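Local atomic coordinates of Ice-binding protein (Leucosporidium, PDB entry 3UYU), a protein that binds to the surface of ice crystals and inhibits their growth, conferring freeze tolerance on an Arctic yeast, with low thermal hysteresis activity. Residues Leu8-Asn13 with Ala81-Asn86; Leu17-Ile22 with Leu208-Val213; Asp27-Gly32 with Lys217-Ser222; Ile34-Ala39 with Ile67-Tyr72; Asp175-Gly180 with Leu189-Phe194. The protein carries 2 engineered substitutions. All coordinates share one frame; numbering follows the deposited sequence.

Contact 1: residues Leu8-Asn13 with Ala81-Asn86; sequences LGVASN and AAAVAN
Ala11 and Ala83 bring the two backbones to 4.6 Å between their CA atoms, where the 3-10 turn Val10-Asn13 meets helix 76-96; at Gly9 and Asn86 the CA-CA gap has widened to 5.5 Å. Val10 carries most of the contact on the side of 8-13, Asn86 on the helix. The CG1 of Val10 lies anti to the backbone N (chi1 177°), which sends it down to Ala83 CB at 3.9 Å, while CG2 turns the other way, to a looser 4.3 Å approach on Ala82 CB. Ala11 adds its methyl, with CB 3.7 Å from Ala83 O. In this right-handed beta-helix fold the long helix lies alongside the coils, and the turn sits in the loop that leads into strand 16-18, wedged against that helix. Asn86 points its side chain at the turn: CB meets Leu8 O at 3.5 Å, and the carboxamide lies against the backbone of Gly9 and Val10. Gly9 suits this spot twice over, since its phi is positive and a CB would run into that carboxamide. On the helix side Ala83 also rests on Leu17, and Val10 packs on Ala82 of the second subunit, which places the contact at the dimer interface.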
# COMPACT_ATOMS: atom_id res chain seq x y z
N LEU A 8 0.81 -3.39 8.70
CA LEU A 8 1.18 -4.31 7.59
C LEU A 8 0.73 -3.86 6.20
O LEU A 8 1.20 -4.42 5.21
CB LEU A 8 0.64 -5.73 7.86
CG LEU A 8 1.05 -6.30 9.21
CD1 LEU A 8 0.28 -7.68 9.31
CD2 LEU A 8 2.55 -6.52 9.29
N GLY A 9 -0.23 -2.90 6.10
CA GLY A 9 -0.66 -2.53 4.77
C GLY A 9 -1.27 -3.69 4.03
O GLY A 9 -2.03 -4.56 4.63
N VAL A 10 -0.90 -3.83 2.77
CA VAL A 10 -1.48 -4.80 1.94
C VAL A 10 -0.99 -6.20 2.38
O VAL A 10 -1.60 -7.20 2.00
CB VAL A 10 -1.08 -4.52 0.43
CG1 VAL A 10 -1.62 -5.59 -0.51
CG2 VAL A 10 -1.74 -3.17 0.00
N ALA A 11 0.10 -6.26 3.15
CA ALA A 11 0.61 -7.54 3.55
C ALA A 11 -0.33 -8.23 4.55
O ALA A 11 -0.21 -9.45 4.75
CB ALA A 11 2.01 -7.42 4.12
N SER A 12 -1.28 -7.52 5.12
CA SER A 12 -2.29 -8.19 5.95
C SER A 12 -3.27 -8.99 5.09
O SER A 12 -4.15 -9.65 5.68
CB SER A 12 -3.04 -7.20 6.88
OG SER A 12 -3.88 -6.43 6.14
N ASN A 13 -3.13 -9.00 3.77
CA ASN A 13 -4.02 -9.81 2.93
C ASN A 13 -3.39 -11.14 2.58
O ASN A 13 -3.92 -11.86 1.69
CB ASN A 13 -4.34 -9.06 1.61
CG ASN A 13 -5.01 -7.69 1.87
OD1 ASN A 13 -5.43 -7.34 3.01
ND2 ASN A 13 -5.10 -6.88 0.82
N ALA A 81 3.66 -6.04 -5.66
CA ALA A 81 4.66 -5.05 -5.34
C ALA A 81 4.33 -4.23 -4.12
O ALA A 81 5.23 -3.98 -3.28
CB ALA A 81 4.92 -4.13 -6.60
N ALA A 82 3.05 -3.88 -3.99
CA ALA A 82 2.60 -3.12 -2.84
C ALA A 82 2.66 -4.00 -1.59
O ALA A 82 3.11 -3.55 -0.54
CB ALA A 82 1.20 -2.59 -3.05
N ALA A 83 2.24 -5.26 -1.71
CA ALA A 83 2.30 -6.16 -0.52
C ALA A 83 3.72 -6.35 -0.00
O ALA A 83 3.99 -6.21 1.21
CB ALA A 83 1.70 -7.54 -0.89
N VAL A 84 4.68 -6.58 -0.93
CA VAL A 84 6.10 -6.78 -0.53
C VAL A 84 6.70 -5.45 0.01
O VAL A 84 7.34 -5.43 1.06
CB VAL A 84 6.89 -7.28 -1.77
CG1 VAL A 84 8.40 -7.16 -1.58
CG2 VAL A 84 6.50 -8.72 -2.00
N ALA A 85 6.39 -4.30 -0.66
CA ALA A 85 6.93 -3.02 -0.13
C ALA A 85 6.40 -2.75 1.27
O ALA A 85 7.12 -2.33 2.13
CB ALA A 85 6.55 -1.85 -1.03
N ASN A 86 5.10 -2.97 1.44
CA ASN A 86 4.48 -2.79 2.74
C ASN A 86 5.07 -3.74 3.86
O ASN A 86 5.28 -3.30 5.00
CB ASN A 86 2.97 -2.94 2.64
CG ASN A 86 2.27 -1.76 1.95
OD1 ASN A 86 2.91 -0.71 1.55
ND2 ASN A 86 1.02 -1.89 1.78

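Contact 2: residues Leu17-Ile22 with Leu208-Val213; sequences LAKAGI and LSQTEV. With GOL (glycerol), chain C.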
# COMPACT_ATOMS: atom_id res chain seq x y z
N LEU A 17 3.91 -14.44 2.35
CA LEU A 17 4.43 -13.59 1.29
C LEU A 17 5.93 -13.69 1.30
O LEU A 17 6.52 -13.59 2.34
CB LEU A 17 3.99 -12.12 1.53
CG LEU A 17 4.34 -11.11 0.41
CD1 LEU A 17 3.52 -11.37 -0.86
CD2 LEU A 17 4.01 -9.72 0.92
N ALA A 18 6.54 -13.93 0.13
CA ALA A 18 7.97 -14.13 0.06
C ALA A 18 8.53 -13.49 -1.18
O ALA A 18 7.86 -13.37 -2.16
CB ALA A 18 8.37 -15.66 0.12
N LYS A 19 9.80 -13.15 -1.12
CA LYS A 19 10.42 -12.50 -2.31
C LYS A 19 11.04 -13.48 -3.27
O LYS A 19 11.13 -13.19 -4.48
CB LYS A 19 11.46 -11.48 -1.83
CG LYS A 19 10.81 -10.21 -1.18
CD LYS A 19 11.82 -9.11 -0.91
CE LYS A 19 12.12 -8.42 -2.20
NZ LYS A 19 13.04 -7.27 -1.76
N ALA A 20 11.52 -14.61 -2.77
CA ALA A 20 12.33 -15.53 -3.57
C ALA A 20 11.65 -16.83 -3.93
O ALA A 20 11.96 -17.45 -4.92
CB ALA A 20 13.62 -15.85 -2.83
N GLY A 21 10.70 -17.25 -3.09
CA GLY A 21 9.98 -18.50 -3.34
C GLY A 21 9.25 -19.07 -2.14
O GLY A 21 9.50 -18.62 -1.01
N ILE A 22 8.34 -20.00 -2.44
CA ILE A 22 7.65 -20.76 -1.36
C ILE A 22 7.64 -22.19 -1.80
O ILE A 22 7.23 -22.46 -2.93
CB ILE A 22 6.23 -20.25 -1.14
CG1 ILE A 22 6.22 -18.75 -0.73
CG2 ILE A 22 5.44 -21.11 0.01
CD1 ILE A 22 4.78 -18.15 -0.89
N LEU A 208 6.05 -13.54 6.60
CA LEU A 208 6.45 -12.47 5.64
C LEU A 208 7.95 -12.57 5.54
O LEU A 208 8.61 -12.17 6.45
CB LEU A 208 5.97 -11.11 6.13
CG LEU A 208 4.43 -11.01 6.45
CD1 LEU A 208 4.06 -9.63 6.94
CD2 LEU A 208 3.59 -11.20 5.20
N SER A 209 8.48 -13.09 4.42
CA SER A 209 9.94 -13.26 4.35
C SER A 209 10.56 -12.50 3.19
O SER A 209 10.00 -12.55 2.08
CB SER A 209 10.24 -14.75 4.11
OG SER A 209 11.63 -14.90 3.76
N GLN A 210 11.72 -11.87 3.43
CA GLN A 210 12.51 -11.22 2.32
C GLN A 210 13.31 -12.16 1.44
O GLN A 210 13.93 -11.74 0.42
CB GLN A 210 13.40 -10.16 2.89
CG GLN A 210 12.50 -9.02 3.41
CD GLN A 210 13.22 -7.78 3.95
OE1 GLN A 210 14.31 -7.41 3.49
NE2 GLN A 210 12.60 -7.14 4.93
N THR A 211 13.23 -13.45 1.75
CA THR A 211 13.80 -14.48 0.83
C THR A 211 12.79 -15.58 0.62
O THR A 211 11.82 -15.38 -0.07
CB THR A 211 15.24 -14.97 1.29
OG1 THR A 211 15.19 -15.66 2.54
CG2 THR A 211 16.21 -13.86 1.46
N GLU A 212 13.02 -16.78 1.16
CA GLU A 212 12.23 -18.01 0.85
C GLU A 212 11.51 -18.56 2.09
O GLU A 212 12.02 -18.46 3.21
CB GLU A 212 13.25 -19.08 0.36
CG GLU A 212 12.68 -20.46 0.09
CD GLU A 212 12.20 -20.66 -1.35
OE1 GLU A 212 12.57 -19.79 -2.19
OE2 GLU A 212 11.49 -21.67 -1.65
N VAL A 213 10.37 -19.16 1.82
CA VAL A 213 9.60 -19.89 2.88
C VAL A 213 9.48 -21.35 2.48
O VAL A 213 9.06 -21.67 1.37
CB VAL A 213 8.19 -19.26 3.08
CG1 VAL A 213 7.32 -20.13 4.07
CG2 VAL A 213 8.33 -17.83 3.54
C1 GOL C . 8.31 -9.88 3.83
O1 GOL C . 9.25 -9.61 4.87
C2 GOL C . 8.95 -9.57 2.51
O2 GOL C . 9.26 -8.23 2.44
C3 GOL C . 8.14 -9.94 1.30
O3 GOL C . 7.19 -10.92 1.57
O HOH W 1 14.03 -19.64 -4.63
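Leu17 O takes the amide of Ser209 at 2.9 Å with a nearly straight N-H (168°), and Gly21 O takes Val213 N at 3.0 Å. Between these parallel pairings both segments turn a corner, at 19-20 and 210-211, shared by two stacked coils of the beta-helix, and Thr211 O becomes the main acceptor: Ala20 N reaches it at 2.8 Å from above the carbonyl plane. Lys19 N makes only weak bonds, to Thr211 O and Ser209 O. Ser209 OG accepts Thr211 N at 3.0 Å in an ST turn and also bonds to Arg193 O. Glu212 bends at chi2 (90°) and swings its carboxylate over Gly21, with OE1 3.1 Å from Gly21 CA; a CB there would collide with it. Water 1 donates to Glu212 OE1, at 2.8 Å, and to Ala20 O. An alanine in place of Glu212 would probably cost this water one of its anchors and uncover the Gly21 backbone. A glycerol, probably from the crystallisation liquor, bonds weakly through O1 to Leu208 O. The ammonium of Lys19 pairs with Glu88 on helix 76-96, whose Leu80 and Ala83 cover Leu17, while strands 16-18 and 21-25 pair on their other edges with 34-36 and 44-45.

Contact 3: residues Asp27-Gly32 with Lys217-Ser222; sequences DSAILG and KATVNS
The side chains of Ile30 and Val220 run alongside each other into the interior, where Ile30 also rests on Leu215 and Val220 on Leu197. In Ile30 a chi2 of -54° carries CD1 across toward Val220, to 3.7 Å from Val220 CB. On the other face of the strands Ala29 is level with Thr219 and Leu31 with Asn221; Leu31 is the residue most covered in the contact, and Asn221 ND2 comes to 3.5 Å from Leu31 CB. The backbones between these rows run parallel, their axes 8° apart, joined by alternating bonds such as Ala29 N to Ala218 O and Leu31 N to Val220 O, both 2.8 Å.

Serines close the two ends. Ser28 OG stands in for a backbone acceptor and receives Ala218 N at 3.1 Å in an almost straight bond (172°), while also bonding to Ser24 OG. An alanine at Ser28 would probably strand the Ala218 amide and leave the Ser24 hydroxyl without this mate. At the far end Ser222 grips Leu31 O twice: its amide comes in the carbonyl plane, and its OG gives a 2.8 Å bond on a lone pair. Gly32 lies close by, where a CB would strike that hydroxyl. Beyond Ser28, water 2 accepts from Asp27 N and from Lys217 NZ, the latter bonded to Pro26 O as well. In-register stacking of parallel strands with aliphatic residues turned inward is characteristic of the right-handed beta-helix, and here an N-terminal coil stacks on a C-terminal one.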
# COMPACT_ATOMS: atom_id res chain seq x y z
N ASP A 27 1.23 -32.93 2.47
CA ASP A 27 0.23 -31.83 2.31
C ASP A 27 0.38 -30.76 3.38
O ASP A 27 0.24 -31.01 4.57
CB ASP A 27 -1.17 -32.38 2.44
CG ASP A 27 -1.59 -33.22 1.24
OD1 ASP A 27 -2.38 -34.18 1.48
OD2 ASP A 27 -1.17 -32.93 0.08
N SER A 28 0.66 -29.53 2.94
CA SER A 28 0.48 -28.37 3.78
C SER A 28 -1.00 -27.93 3.69
O SER A 28 -1.80 -28.32 2.84
CB SER A 28 1.39 -27.25 3.31
OG SER A 28 2.74 -27.62 3.55
N ALA A 29 -1.35 -27.04 4.62
CA ALA A 29 -2.71 -26.52 4.73
C ALA A 29 -2.73 -25.04 5.15
O ALA A 29 -2.58 -24.69 6.34
CB ALA A 29 -3.53 -27.36 5.76
N ILE A 30 -2.92 -24.17 4.15
CA ILE A 30 -2.74 -22.76 4.35
C ILE A 30 -4.13 -22.16 4.20
O ILE A 30 -4.83 -22.37 3.19
CB ILE A 30 -1.80 -22.12 3.25
CG1 ILE A 30 -0.47 -22.86 3.13
CG2 ILE A 30 -1.65 -20.61 3.53
CD1 ILE A 30 0.27 -23.00 4.43
N LEU A 31 -4.57 -21.40 5.22
CA LEU A 31 -5.80 -20.63 5.13
C LEU A 31 -5.48 -19.16 4.95
O LEU A 31 -4.98 -18.49 5.88
CB LEU A 31 -6.62 -20.83 6.43
CG LEU A 31 -7.92 -20.00 6.53
CD1 LEU A 31 -8.90 -20.11 5.43
CD2 LEU A 31 -8.61 -20.29 7.89
N GLY A 32 -5.70 -18.68 3.73
CA GLY A 32 -5.33 -17.29 3.30
C GLY A 32 -4.51 -17.36 2.05
O GLY A 32 -3.98 -18.43 1.68
N LYS A 217 4.69 -30.16 5.33
CA LYS A 217 3.39 -30.67 5.83
C LYS A 217 2.86 -29.71 6.92
O LYS A 217 2.48 -30.09 8.06
CB LYS A 217 3.54 -32.10 6.42
CG LYS A 217 3.99 -33.04 5.38
CD LYS A 217 3.88 -34.50 5.86
CE LYS A 217 4.49 -35.46 4.88
NZ LYS A 217 3.42 -35.78 3.94
N ALA A 218 2.83 -28.41 6.58
CA ALA A 218 2.68 -27.38 7.64
C ALA A 218 1.36 -26.65 7.48
O ALA A 218 0.81 -26.54 6.36
CB ALA A 218 3.80 -26.39 7.58
N THR A 219 0.85 -26.14 8.60
CA THR A 219 -0.41 -25.43 8.63
C THR A 219 -0.15 -23.96 8.97
O THR A 219 0.63 -23.66 9.88
CB THR A 219 -1.24 -26.04 9.74
OG1 THR A 219 -1.62 -27.37 9.29
CG2 THR A 219 -2.45 -25.22 10.07
N VAL A 220 -0.79 -23.08 8.17
CA VAL A 220 -0.77 -21.63 8.47
C VAL A 220 -2.19 -21.11 8.40
O VAL A 220 -2.81 -21.23 7.34
CB VAL A 220 0.10 -20.83 7.44
CG1 VAL A 220 -0.01 -19.31 7.80
CG2 VAL A 220 1.53 -21.30 7.54
N ASN A 221 -2.73 -20.60 9.52
CA ASN A 221 -4.08 -20.02 9.51
C ASN A 221 -3.95 -18.54 9.75
O ASN A 221 -3.56 -18.10 10.83
CB ASN A 221 -4.98 -20.66 10.63
CG ASN A 221 -5.19 -22.14 10.42
OD1 ASN A 221 -5.28 -22.91 11.42
ND2 ASN A 221 -5.30 -22.57 9.19
N SER A 222 -4.30 -17.76 8.69
CA SER A 222 -4.20 -16.26 8.78
C SER A 222 -5.61 -15.71 9.03
O SER A 222 -6.59 -16.36 8.73
CB SER A 222 -3.51 -15.70 7.49
OG SER A 222 -4.43 -15.81 6.41
O HOH W 2 0.44 -35.00 4.37

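Contact 4: residues Ile34-Ala39 with Ile67-Tyr72; sequences IGVSPA and IYAADY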
# COMPACT_ATOMS: atom_id res chain seq x y z
N ILE A 34 -1.44 -16.69 -0.71
CA ILE A 34 -0.01 -16.68 -0.72
C ILE A 34 0.55 -15.96 -2.00
O ILE A 34 -0.15 -15.91 -3.05
CB ILE A 34 0.64 -18.11 -0.57
CG1 ILE A 34 0.39 -18.95 -1.83
CG2 ILE A 34 0.10 -18.85 0.72
CD1 ILE A 34 1.18 -20.35 -1.83
N GLY A 35 1.74 -15.42 -1.82
CA GLY A 35 2.37 -14.63 -2.90
C GLY A 35 3.84 -14.55 -2.92
O GLY A 35 4.49 -14.65 -1.91
N VAL A 36 4.39 -14.46 -4.17
CA VAL A 36 5.80 -14.19 -4.37
C VAL A 36 6.03 -13.06 -5.34
O VAL A 36 5.30 -12.99 -6.35
CB VAL A 36 6.63 -15.44 -4.83
CG1 VAL A 36 6.52 -16.58 -3.78
CG2 VAL A 36 6.19 -15.92 -6.14
N SER A 37 6.96 -12.19 -4.95
CA SER A 37 7.42 -11.06 -5.82
C SER A 37 8.76 -10.59 -5.24
O SER A 37 8.88 -10.34 -4.04
CB SER A 37 6.38 -9.94 -5.83
OG SER A 37 6.95 -8.82 -6.55
N PRO A 38 9.78 -10.37 -6.12
CA PRO A 38 9.70 -10.35 -7.59
C PRO A 38 9.81 -11.69 -8.32
O PRO A 38 9.77 -11.77 -9.57
CB PRO A 38 10.92 -9.46 -7.94
CG PRO A 38 11.89 -9.79 -6.92
CD PRO A 38 11.02 -9.76 -5.64
N ALA A 39 9.93 -12.76 -7.52
CA ALA A 39 9.99 -14.11 -8.17
C ALA A 39 8.82 -14.48 -9.04
O ALA A 39 7.62 -14.16 -8.77
CB ALA A 39 10.18 -15.23 -7.09
N ILE A 67 -3.35 -17.85 -5.07
CA ILE A 67 -1.90 -17.88 -5.12
C ILE A 67 -1.50 -16.89 -6.20
O ILE A 67 -2.02 -16.97 -7.30
CB ILE A 67 -1.36 -19.30 -5.54
CG1 ILE A 67 -1.82 -20.26 -4.44
CG2 ILE A 67 0.18 -19.26 -5.69
CD1 ILE A 67 -1.77 -21.75 -4.77
N TYR A 68 -0.56 -16.05 -5.87
CA TYR A 68 -0.15 -14.90 -6.75
C TYR A 68 1.35 -14.94 -6.95
O TYR A 68 2.15 -15.18 -6.04
CB TYR A 68 -0.51 -13.57 -6.06
CG TYR A 68 -1.98 -13.33 -5.87
CD1 TYR A 68 -2.81 -12.99 -6.95
CD2 TYR A 68 -2.57 -13.44 -4.59
CE1 TYR A 68 -4.15 -12.76 -6.77
CE2 TYR A 68 -3.93 -13.23 -4.44
CZ TYR A 68 -4.73 -12.90 -5.54
OH TYR A 68 -6.08 -12.66 -5.38
N ALA A 69 1.78 -14.62 -8.20
CA ALA A 69 3.23 -14.46 -8.50
C ALA A 69 3.46 -13.29 -9.43
O ALA A 69 2.52 -12.87 -10.10
CB ALA A 69 3.78 -15.75 -9.16
N ALA A 70 4.74 -12.86 -9.44
CA ALA A 70 5.11 -11.55 -10.08
C ALA A 70 4.89 -11.59 -11.63
O ALA A 70 4.82 -10.52 -12.23
CB ALA A 70 6.51 -11.12 -9.73
N ASP A 71 4.86 -12.79 -12.25
CA ASP A 71 4.65 -12.89 -13.72
C ASP A 71 3.20 -13.07 -14.15
O ASP A 71 2.89 -13.22 -15.36
CB ASP A 71 5.54 -14.00 -14.33
CG ASP A 71 5.31 -15.39 -13.69
OD1 ASP A 71 5.09 -15.49 -12.44
OD2 ASP A 71 5.44 -16.42 -14.40
N TYR A 72 2.27 -13.08 -13.19
CA TYR A 72 0.89 -13.16 -13.49
C TYR A 72 0.30 -11.87 -14.08
O TYR A 72 0.95 -10.84 -14.09
CB TYR A 72 0.09 -13.63 -12.23
CG TYR A 72 0.31 -15.12 -11.84
CD1 TYR A 72 1.08 -16.02 -12.60
CD2 TYR A 72 -0.30 -15.62 -10.65
CE1 TYR A 72 1.21 -17.39 -12.22
CE2 TYR A 72 -0.15 -16.98 -10.27
CZ TYR A 72 0.61 -17.84 -11.05
OH TYR A 72 0.71 -19.16 -10.68
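The Tyr68 ring lies obliquely beside the neighbouring strand, its CD2 3.8 Å from Ile34 O. Tyr72, beyond the type I turn Ala69-Tyr72, folds back on its own segment: Ala69 CB sits 4.1 Å above the centre of one ring face, and Ile67 O lies at the edge, in the ring plane. The other side of Ala69 CB serves the contact, meeting Val36 CG2 at 3.9 Å. The side chains of Ile34 and Ile67 lie flank to flank. Ile34 holds CG1 in the crowded position between its backbone N and carbonyl carbon (chi1 69°), which presses it against Ile67 CG1 at 3.7 Å. Ile67 and Val36 both go on to touch Ile44, so this row belongs to the interior of the beta-helix.

Parallel pairing holds the strands together, with Tyr68 N bonded to Ile34 O at 2.9 Å and Val36 N to Tyr68 O at 3.0 Å. After Val36, segment 34-39 leaves the strand through a cis peptide at Pro38 and bends round, so that Ala39 O can accept Ala70 N at 3.2 Å. The Ala70 methyl is tucked against this bend, its CB only 3.3 Å from Pro38 O. Tyr68, on the opposite side from the isoleucines, packs on Leu80 of helix 76-96 and on Thr74 of the second subunit. No charged side-chain pair crosses the segments: backbone hydrogen bonds set the register and mainly aliphatic side chains fill the interior face.

Contact 5: residues Asp175-Gly180 with Leu189-Phe194; sequences DDVTVG and LLAKRF
Asp176 carries CG anti to its carbonyl carbon (chi1 -61°), and this turns OD1 onto the start of Phe194: it accepts Phe194 N at 3.2 Å, the amide coming from 41° above the carboxylate plane, and touches Phe194 CB at the same distance. Arg193, bent at chi3, brings its guanidinium alongside Asp175. The salt bridge there is long, 3.7 Å from Asp175 OD1 to Arg193 NH1, and since the oxygen lies well out of the guanidinium plane it works by charge attraction without an N-H aimed at it. Together these segments span roughly one coil of the beta-helix: the corner Lys192-Phe194 leads from strand 188-191 into strand 195-197, which pairs with 177-179. Val177 N bonds to Phe194 O across the coils at 2.9 Å, with an N-H angle of 171°. Inside, Val177 and Leu189 pass one another head to tail, CG1 meeting CD2 at 3.9 Å, and Ala191 CB sits near Val177 CG2. Water 3 fills in the polar side, donating to Asp175 O at 2.7 Å and to Phe194 O, and accepting Arg193 N. The Phe194 side chain leads away to Ala214, a position inferred to bind ice, and to Glu212.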
# COMPACT_ATOMS: atom_id res chain seq x y z
N ASP A 175 18.06 -13.22 10.94
CA ASP A 175 18.62 -14.45 10.34
C ASP A 175 17.54 -15.57 10.27
O ASP A 175 16.38 -15.33 10.58
CB ASP A 175 19.86 -14.91 11.12
CG ASP A 175 21.09 -14.03 10.88
OD1 ASP A 175 21.25 -13.55 9.71
OD2 ASP A 175 21.93 -13.88 11.83
N ASP A 176 17.88 -16.77 9.84
CA ASP A 176 16.87 -17.81 9.55
C ASP A 176 15.97 -18.17 10.73
O ASP A 176 16.39 -18.18 11.87
CB ASP A 176 17.49 -19.13 9.05
CG ASP A 176 18.29 -18.99 7.74
OD1 ASP A 176 18.14 -17.98 7.01
OD2 ASP A 176 19.07 -19.92 7.43
N VAL A 177 14.73 -18.48 10.38
CA VAL A 177 13.72 -18.91 11.36
C VAL A 177 13.44 -20.40 11.15
O VAL A 177 13.16 -20.80 10.04
CB VAL A 177 12.40 -18.12 11.21
CG1 VAL A 177 11.31 -18.73 12.23
CG2 VAL A 177 12.57 -16.58 11.50
N THR A 178 13.54 -21.21 12.21
CA THR A 178 13.14 -22.60 12.10
C THR A 178 12.07 -22.93 13.14
O THR A 178 12.33 -22.86 14.33
CB THR A 178 14.33 -23.54 12.41
OG1 THR A 178 15.37 -23.26 11.47
CG2 THR A 178 13.90 -25.01 12.27
N VAL A 179 10.89 -23.31 12.66
CA VAL A 179 9.82 -23.72 13.59
C VAL A 179 9.91 -25.25 13.61
O VAL A 179 9.74 -25.90 12.58
CB VAL A 179 8.42 -23.24 13.09
CG1 VAL A 179 7.30 -23.67 14.02
CG2 VAL A 179 8.40 -21.73 12.93
N GLY A 180 10.20 -25.82 14.77
CA GLY A 180 10.42 -27.26 14.79
C GLY A 180 9.28 -28.17 14.41
O GLY A 180 8.11 -27.80 14.41
N LEU A 189 5.30 -13.23 11.62
CA LEU A 189 6.75 -13.38 11.43
C LEU A 189 7.25 -12.46 10.32
O LEU A 189 6.78 -12.61 9.20
CB LEU A 189 7.00 -14.83 11.04
CG LEU A 189 8.29 -15.54 11.32
CD1 LEU A 189 8.89 -15.22 12.76
CD2 LEU A 189 7.89 -17.03 11.24
N LEU A 190 8.08 -11.47 10.70
CA LEU A 190 8.71 -10.54 9.71
C LEU A 190 10.17 -11.00 9.67
O LEU A 190 11.02 -10.57 10.50
CB LEU A 190 8.58 -9.10 10.19
CG LEU A 190 7.13 -8.55 10.29
CD1 LEU A 190 7.07 -7.37 11.29
CD2 LEU A 190 6.77 -8.11 8.98
N ALA A 191 10.45 -11.87 8.69
CA ALA A 191 11.78 -12.52 8.52
C ALA A 191 12.60 -11.88 7.42
O ALA A 191 12.10 -11.65 6.33
CB ALA A 191 11.57 -13.97 8.16
N LYS A 192 13.84 -11.54 7.80
CA LYS A 192 14.78 -11.06 6.78
C LYS A 192 15.27 -12.12 5.82
O LYS A 192 15.57 -11.81 4.65
CB LYS A 192 15.91 -10.25 7.41
CG LYS A 192 16.68 -9.49 6.36
CD LYS A 192 18.11 -9.38 6.67
CE LYS A 192 18.72 -8.23 5.87
NZ LYS A 192 17.62 -7.27 5.54
N ARG A 193 15.39 -13.35 6.30
CA ARG A 193 15.96 -14.43 5.48
C ARG A 193 15.01 -15.60 5.53
O ARG A 193 13.79 -15.42 5.51
CB ARG A 193 17.37 -14.78 5.98
CG ARG A 193 18.36 -13.54 5.90
CD ARG A 193 19.70 -13.92 6.42
NE ARG A 193 20.74 -13.45 5.51
CZ ARG A 193 21.99 -13.93 5.50
NH1 ARG A 193 22.35 -14.88 6.39
NH2 ARG A 193 22.90 -13.46 4.63
N PHE A 194 15.54 -16.82 5.62
CA PHE A 194 14.77 -18.01 5.30
C PHE A 194 13.81 -18.33 6.46
O PHE A 194 14.16 -18.07 7.60
CB PHE A 194 15.76 -19.18 5.17
CG PHE A 194 15.41 -20.16 4.11
CD1 PHE A 194 14.37 -21.09 4.29
CD2 PHE A 194 16.12 -20.19 2.91
CE1 PHE A 194 14.04 -22.01 3.34
CE2 PHE A 194 15.80 -21.13 1.93
CZ PHE A 194 14.75 -22.05 2.15
O HOH W 3 14.65 -15.10 8.47

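In the fold
Contacts 2, 3, 4 and 5 belong to the beta-helix, and contact 1 packs the N-terminal loop on helix 76-96. Contact 2 sits in the middle: its centre is about 10 Å from those of contacts 4 and 5, which flank it about 20 Å apart. Strand 16-18 pairs with 34-36 of contact 4, and strand 202-209 with 188-191 of contact 5. Along the chain contact 4, then contact 5, fall between the segments of contact 2. Contact 3 follows contact 2 along both runs of the chain. Contacts 2 and 3 join residues about 190 apart, so N-terminal coils stack on C-terminal ones. Contacts 1 and 4 touch the second subunit, whereas 2 and 5 adjoin the inferred ice-binding position Ala214.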